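Local coordinates for cell division cycle protein 123 (Schizosaccharomyces pombe, PDB 4ZGP) that acts as an ATP-dependent chaperone that binds the gamma subunit of eIF2 so that it can assemble with the alpha and beta subunits, at residues A[21-33]-A[155-167]. Residues are numbered along the deposited sequence; the frame is centred on the assembly and turned at random.
Sequences TLILTKNQVLHCQ and LNHAFDDCKDFDN
Leu24 opens the contact with its backbone. Leu24 O accepts from Lys163 N at 3.1 Å, with the donor almost in line with the carbonyl, and Cys162 CA-H also points at this oxygen. A water links Leu24 N to Asp161 O. The Leu24 side chain ends with CD2 near Asp161 CB, while the Asp161 carboxylate pairs with Arg265.

Thr25 is the N-cap of helix 26-31 and forms a capping box with Gln28: Gln28 N donates to Thr25 OG1, and Thr25 N to Gln28 OE1. Asp164 joins this helix start. With chi1 at 60°, Asp164 CG sits between the backbone N and the carbonyl carbon, and the carboxylate meets the helix start. Asp164 OD1 takes Lys26 N on its syn lone pair at 2.8 Å, a nearly straight bond (168°). Asp164 OD2 lies 3.5 Å from Thr25 CB and reaches Asn27 N through a second water. The Lys26 chain lays CD 3.7 Å from Phe165 CD1.

One turn on, Val29 forks between two partners. Val29 CG1 meets Phe159 CE1 at 3.6 Å, and Val29 CG2 meets Cys162 SG at 3.6 Å. Leu30 CD2 comes to the edge of the Phe159 ring, 3.9 Å from Phe159 CZ. Phe176 packs edge-to-face with the same ring. A serine in place of Phe159 would probably leave Val29 CG1 and Leu30 CD2 facing a gap and Phe176 without its stacking partner.

Trp118, an ATP-binding residue, donates to Val29 O and touches Ala158, linking the contact to the nucleotide site, though the Ala158 side chain is about 13 Å from the bound ADP. Chemically, Asp164 takes the helix's first N-H directly and its second through water, Thr25 OG1 takes the third, and the aspartate's negative charge probably suits the helix dipole.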
loop_
_atom_site.group_PDB
_atom_site.type_symbol
_atom_site.label_atom_id
_atom_site.label_comp_id
_atom_site.label_asym_id
_atom_site.label_seq_id
_atom_site.Cartn_x
_atom_site.Cartn_y
_atom_site.Cartn_z
ATOM N N THR A 21 21.083 11.810 -0.892
ATOM C CA THR A 21 21.849 10.781 -1.590
ATOM C C THR A 21 20.943 9.677 -2.139
ATOM O O THR A 21 21.213 9.100 -3.200
ATOM C CB THR A 21 22.906 10.159 -0.669
ATOM O OG1 THR A 21 23.731 11.191 -0.116
ATOM C CG2 THR A 21 23.762 9.153 -1.416
ATOM N N LEU A 22 19.878 9.375 -1.402
ATOM C CA LEU A 22 18.843 8.465 -1.877
ATOM C C LEU A 22 18.120 9.077 -3.066
ATOM O O LEU A 22 17.541 10.158 -2.948
ATOM C CB LEU A 22 17.824 8.158 -0.775
ATOM C CG LEU A 22 17.983 6.939 0.131
ATOM C CD1 LEU A 22 16.733 6.784 0.986
ATOM C CD2 LEU A 22 18.255 5.670 -0.666
ATOM N N ILE A 23 18.140 8.393 -4.204
ATOM C CA ILE A 23 17.388 8.869 -5.361
ATOM C C ILE A 23 16.277 7.887 -5.760
ATOM O O ILE A 23 16.344 6.688 -5.465
ATOM C CB ILE A 23 18.311 9.128 -6.580
ATOM C CG1 ILE A 23 18.753 7.817 -7.226
ATOM C CG2 ILE A 23 19.518 9.965 -6.174
ATOM C CD1 ILE A 23 18.268 7.661 -8.654
ATOM N N LEU A 24 15.261 8.423 -6.426
ATOM C CA LEU A 24 14.104 7.662 -6.876
ATOM C C LEU A 24 13.990 7.696 -8.389
ATOM O O LEU A 24 13.992 8.774 -8.979
ATOM C CB LEU A 24 12.835 8.236 -6.260
ATOM C CG LEU A 24 11.530 7.489 -6.541
ATOM C CD1 LEU A 24 11.551 6.128 -5.883
ATOM C CD2 LEU A 24 10.350 8.308 -6.050
ATOM N N THR A 25 13.883 6.536 -9.025
ATOM C CA THR A 25 13.697 6.519 -10.472
ATOM C C THR A 25 12.235 6.263 -10.832
ATOM O O THR A 25 11.475 5.699 -10.040
ATOM C CB THR A 25 14.557 5.456 -11.156
ATOM O OG1 THR A 25 14.075 4.160 -10.794
ATOM C CG2 THR A 25 16.030 5.592 -10.753
ATOM N N LYS A 26 11.857 6.688 -12.031
ATOM C CA LYS A 26 10.558 6.375 -12.611
ATOM C C LYS A 26 10.242 4.877 -12.558
ATOM O O LYS A 26 9.127 4.488 -12.213
ATOM C CB LYS A 26 10.506 6.863 -14.060
ATOM C CG LYS A 26 9.290 6.402 -14.827
ATOM C CD LYS A 26 9.387 6.781 -16.311
ATOM C CE LYS A 26 10.530 6.065 -17.020
ATOM N NZ LYS A 26 10.059 4.931 -17.872
ATOM N N ASN A 27 11.216 4.039 -12.895
ATOM C CA ASN A 27 10.985 2.596 -12.875
ATOM C C ASN A 27 10.681 2.091 -11.462
ATOM O O ASN A 27 9.884 1.175 -11.276
ATOM C CB ASN A 27 12.188 1.833 -13.461
ATOM C CG ASN A 27 12.143 1.761 -14.993
ATOM O OD1 ASN A 27 11.139 2.117 -15.606
ATOM N ND2 ASN A 27 13.218 1.290 -15.602
ATOM N N GLN A 28 11.321 2.679 -10.463
ATOM C CA GLN A 28 11.060 2.235 -9.093
ATOM C C GLN A 28 9.623 2.495 -8.691
ATOM O O GLN A 28 9.019 1.686 -7.972
ATOM C CB GLN A 28 11.984 2.928 -8.110
ATOM C CG GLN A 28 13.368 2.326 -8.024
ATOM C CD GLN A 28 14.231 3.182 -7.125
ATOM O OE1 GLN A 28 14.669 4.260 -7.527
ATOM N NE2 GLN A 28 14.419 2.745 -5.878
ATOM N N VAL A 29 9.086 3.628 -9.141
ATOM C CA VAL A 29 7.686 3.977 -8.876
ATOM C C VAL A 29 6.733 3.058 -9.661
ATOM O O VAL A 29 5.744 2.540 -9.112
ATOM C CB VAL A 29 7.417 5.477 -9.213
ATOM C CG1 VAL A 29 5.936 5.788 -9.187
ATOM C CG2 VAL A 29 8.161 6.370 -8.228
ATOM N N LEU A 30 7.047 2.831 -10.925
ATOM C CA LEU A 30 6.249 1.933 -11.762
ATOM C C LEU A 30 6.200 0.504 -11.220
ATOM O O LEU A 30 5.166 -0.165 -11.327
ATOM C CB LEU A 30 6.790 1.899 -13.207
ATOM C CG LEU A 30 6.540 3.119 -14.099
ATOM C CD1 LEU A 30 7.280 2.950 -15.424
ATOM C CD2 LEU A 30 5.045 3.318 -14.333
ATOM N N HIS A 31 7.316 0.019 -10.667
ATOM C CA HIS A 31 7.371 -1.348 -10.162
ATOM C C HIS A 31 6.490 -1.562 -8.929
ATOM O O HIS A 31 6.143 -2.703 -8.605
ATOM C CB HIS A 31 8.819 -1.739 -9.819
ATOM C CG HIS A 31 9.707 -1.808 -11.021
ATOM N ND1 HIS A 31 11.081 -1.726 -10.942
ATOM C CD2 HIS A 31 9.412 -1.911 -12.338
ATOM C CE1 HIS A 31 11.596 -1.808 -12.158
ATOM N NE2 HIS A 31 10.603 -1.917 -13.023
ATOM N N CYS A 32 6.156 -0.470 -8.247
ATOM C CA CYS A 32 5.366 -0.542 -7.022
ATOM C C CYS A 32 3.874 -0.363 -7.254
ATOM O O CYS A 32 3.103 -0.386 -6.286
ATOM C CB CYS A 32 5.847 0.513 -6.010
ATOM S SG CYS A 32 7.396 -0.019 -5.249
ATOM N N GLN A 33 3.460 -0.163 -8.502
ATOM C CA GLN A 33 2.020 -0.113 -8.775
ATOM C C GLN A 33 1.377 -1.419 -8.361
ATOM O O GLN A 33 1.957 -2.489 -8.560
ATOM C CB GLN A 33 1.734 0.118 -10.260
ATOM C CG GLN A 33 2.246 1.391 -10.891
ATOM C CD GLN A 33 2.071 1.328 -12.414
ATOM O OE1 GLN A 33 1.085 1.811 -12.947
ATOM N NE2 GLN A 33 3.015 0.689 -13.096
ATOM N N LEU A 155 -2.792 10.750 -8.140
ATOM C CA LEU A 155 -3.412 11.292 -9.347
ATOM C C LEU A 155 -2.637 12.456 -9.974
ATOM O O LEU A 155 -2.662 12.634 -11.194
ATOM C CB LEU A 155 -4.849 11.746 -9.032
ATOM C CG LEU A 155 -5.870 10.607 -8.987
ATOM C CD1 LEU A 155 -7.266 11.134 -8.745
ATOM C CD2 LEU A 155 -5.829 9.780 -10.274
ATOM N N ASN A 156 -1.945 13.235 -9.153
ATOM C CA ASN A 156 -1.345 14.479 -9.636
ATOM C C ASN A 156 0.181 14.591 -9.514
ATOM O O ASN A 156 0.794 15.420 -10.184
ATOM C CB ASN A 156 -1.979 15.665 -8.900
ATOM C CG ASN A 156 -3.490 15.702 -9.042
ATOM O OD1 ASN A 156 -4.024 15.576 -10.143
ATOM N ND2 ASN A 156 -4.190 15.864 -7.919
ATOM N N HIS A 157 0.797 13.785 -8.654
ATOM C CA HIS A 157 2.204 13.992 -8.331
ATOM C C HIS A 157 3.035 12.720 -8.231
ATOM O O HIS A 157 4.120 12.751 -7.656
ATOM C CB HIS A 157 2.334 14.742 -7.002
ATOM C CG HIS A 157 1.694 16.093 -7.003
ATOM N ND1 HIS A 157 2.121 17.120 -7.821
ATOM C CD2 HIS A 157 0.656 16.588 -6.287
ATOM C CE1 HIS A 157 1.370 18.187 -7.609
ATOM N NE2 HIS A 157 0.477 17.891 -6.680
ATOM N N ALA A 158 2.543 11.619 -8.795
ATOM C CA ALA A 158 3.147 10.311 -8.553
ATOM C C ALA A 158 4.614 10.227 -8.962
ATOM O O ALA A 158 5.385 9.493 -8.350
ATOM C CB ALA A 158 2.359 9.232 -9.269
ATOM N N PHE A 159 4.999 10.956 -10.003
ATOM C CA PHE A 159 6.357 10.837 -10.531
ATOM C C PHE A 159 7.235 12.063 -10.295
ATOM O O PHE A 159 8.316 12.164 -10.869
ATOM C CB PHE A 159 6.306 10.539 -12.032
ATOM C CG PHE A 159 5.627 9.252 -12.361
ATOM C CD1 PHE A 159 6.330 8.056 -12.325
ATOM C CD2 PHE A 159 4.282 9.227 -12.669
ATOM C CE1 PHE A 159 5.713 6.863 -12.613
ATOM C CE2 PHE A 159 3.648 8.033 -12.938
ATOM C CZ PHE A 159 4.367 6.846 -12.917
ATOM N N ASP A 160 6.786 12.977 -9.444
ATOM C CA ASP A 160 7.473 14.261 -9.283
ATOM C C ASP A 160 8.844 14.146 -8.612
ATOM O O ASP A 160 9.702 15.014 -8.791
ATOM C CB ASP A 160 6.596 15.233 -8.492
ATOM C CG ASP A 160 5.356 15.672 -9.266
ATOM O OD1 ASP A 160 5.205 15.281 -10.449
ATOM O OD2 ASP A 160 4.531 16.413 -8.690
ATOM N N ASP A 161 9.062 13.082 -7.847
ATOM C CA ASP A 161 10.345 12.914 -7.181
ATOM C C ASP A 161 11.343 12.084 -7.991
ATOM O O ASP A 161 12.475 11.885 -7.560
ATOM C CB ASP A 161 10.144 12.283 -5.808
ATOM C CG ASP A 161 9.529 13.249 -4.814
ATOM O OD1 ASP A 161 9.814 14.465 -4.906
ATOM O OD2 ASP A 161 8.761 12.792 -3.945
ATOM N N CYS A 162 10.929 11.604 -9.160
ATOM C CA CYS A 162 11.812 10.800 -9.988
ATOM C C CYS A 162 12.813 11.685 -10.711
ATOM O O CYS A 162 12.436 12.559 -11.493
ATOM C CB CYS A 162 11.005 9.980 -10.986
ATOM S SG CYS A 162 9.766 8.982 -10.166
ATOM N N LYS A 163 14.092 11.450 -10.448
ATOM C CA LYS A 163 15.121 12.301 -11.012
ATOM C C LYS A 163 15.206 12.116 -12.524
ATOM O O LYS A 163 15.583 13.041 -13.246
ATOM C CB LYS A 163 16.476 12.019 -10.361
ATOM C CG LYS A 163 17.518 13.080 -10.685
ATOM C CD LYS A 163 18.871 12.769 -10.076
ATOM C CE LYS A 163 19.900 13.810 -10.503
ATOM N NZ LYS A 163 21.235 13.549 -9.908
ATOM N N ASP A 164 14.834 10.934 -13.007
ATOM C CA ASP A 164 14.960 10.640 -14.425
ATOM C C ASP A 164 13.677 10.908 -15.206
ATOM O O ASP A 164 13.508 10.416 -16.320
ATOM C CB ASP A 164 15.410 9.189 -14.628
ATOM C CG ASP A 164 14.429 8.162 -14.051
ATOM O OD1 ASP A 164 13.465 8.533 -13.343
ATOM O OD2 ASP A 164 14.651 6.962 -14.309
ATOM N N PHE A 165 12.785 11.707 -14.632
ATOM C CA PHE A 165 11.515 12.002 -15.281
ATOM C C PHE A 165 11.005 13.404 -14.920
ATOM O O PHE A 165 10.682 13.686 -13.765
ATOM C CB PHE A 165 10.487 10.934 -14.905
ATOM C CG PHE A 165 9.267 10.938 -15.772
ATOM C CD1 PHE A 165 9.306 10.378 -17.043
ATOM C CD2 PHE A 165 8.083 11.500 -15.321
ATOM C CE1 PHE A 165 8.184 10.380 -17.850
ATOM C CE2 PHE A 165 6.955 11.507 -16.125
ATOM C CZ PHE A 165 7.007 10.945 -17.391
ATOM N N ASP A 166 10.934 14.274 -15.925
ATOM C CA ASP A 166 10.585 15.684 -15.728
ATOM C C ASP A 166 9.113 15.987 -16.012
ATOM O O ASP A 166 8.486 15.357 -16.869
ATOM C CB ASP A 166 11.472 16.565 -16.606
ATOM C CG ASP A 166 11.989 15.831 -17.828
ATOM O OD1 ASP A 166 12.956 15.050 -17.685
ATOM O OD2 ASP A 166 11.430 16.030 -18.929
ATOM N N ASN A 167 8.577 16.967 -15.289
ATOM C CA ASN A 167 7.148 17.254 -15.327
ATOM C C ASN A 167 6.858 18.726 -15.583
ATOM O O ASN A 167 5.699 19.125 -15.700
ATOM C CB ASN A 167 6.490 16.812 -14.014
ATOM C CG ASN A 167 6.948 15.424 -13.562
ATOM O OD1 ASN A 167 8.067 15.253 -13.071
ATOM N ND2 ASN A 167 6.076 14.432 -13.719
HETATM O O HOH W 1 15.192 11.312 -6.784
HETATM O O HOH W 2 13.561 4.628 -14.563
#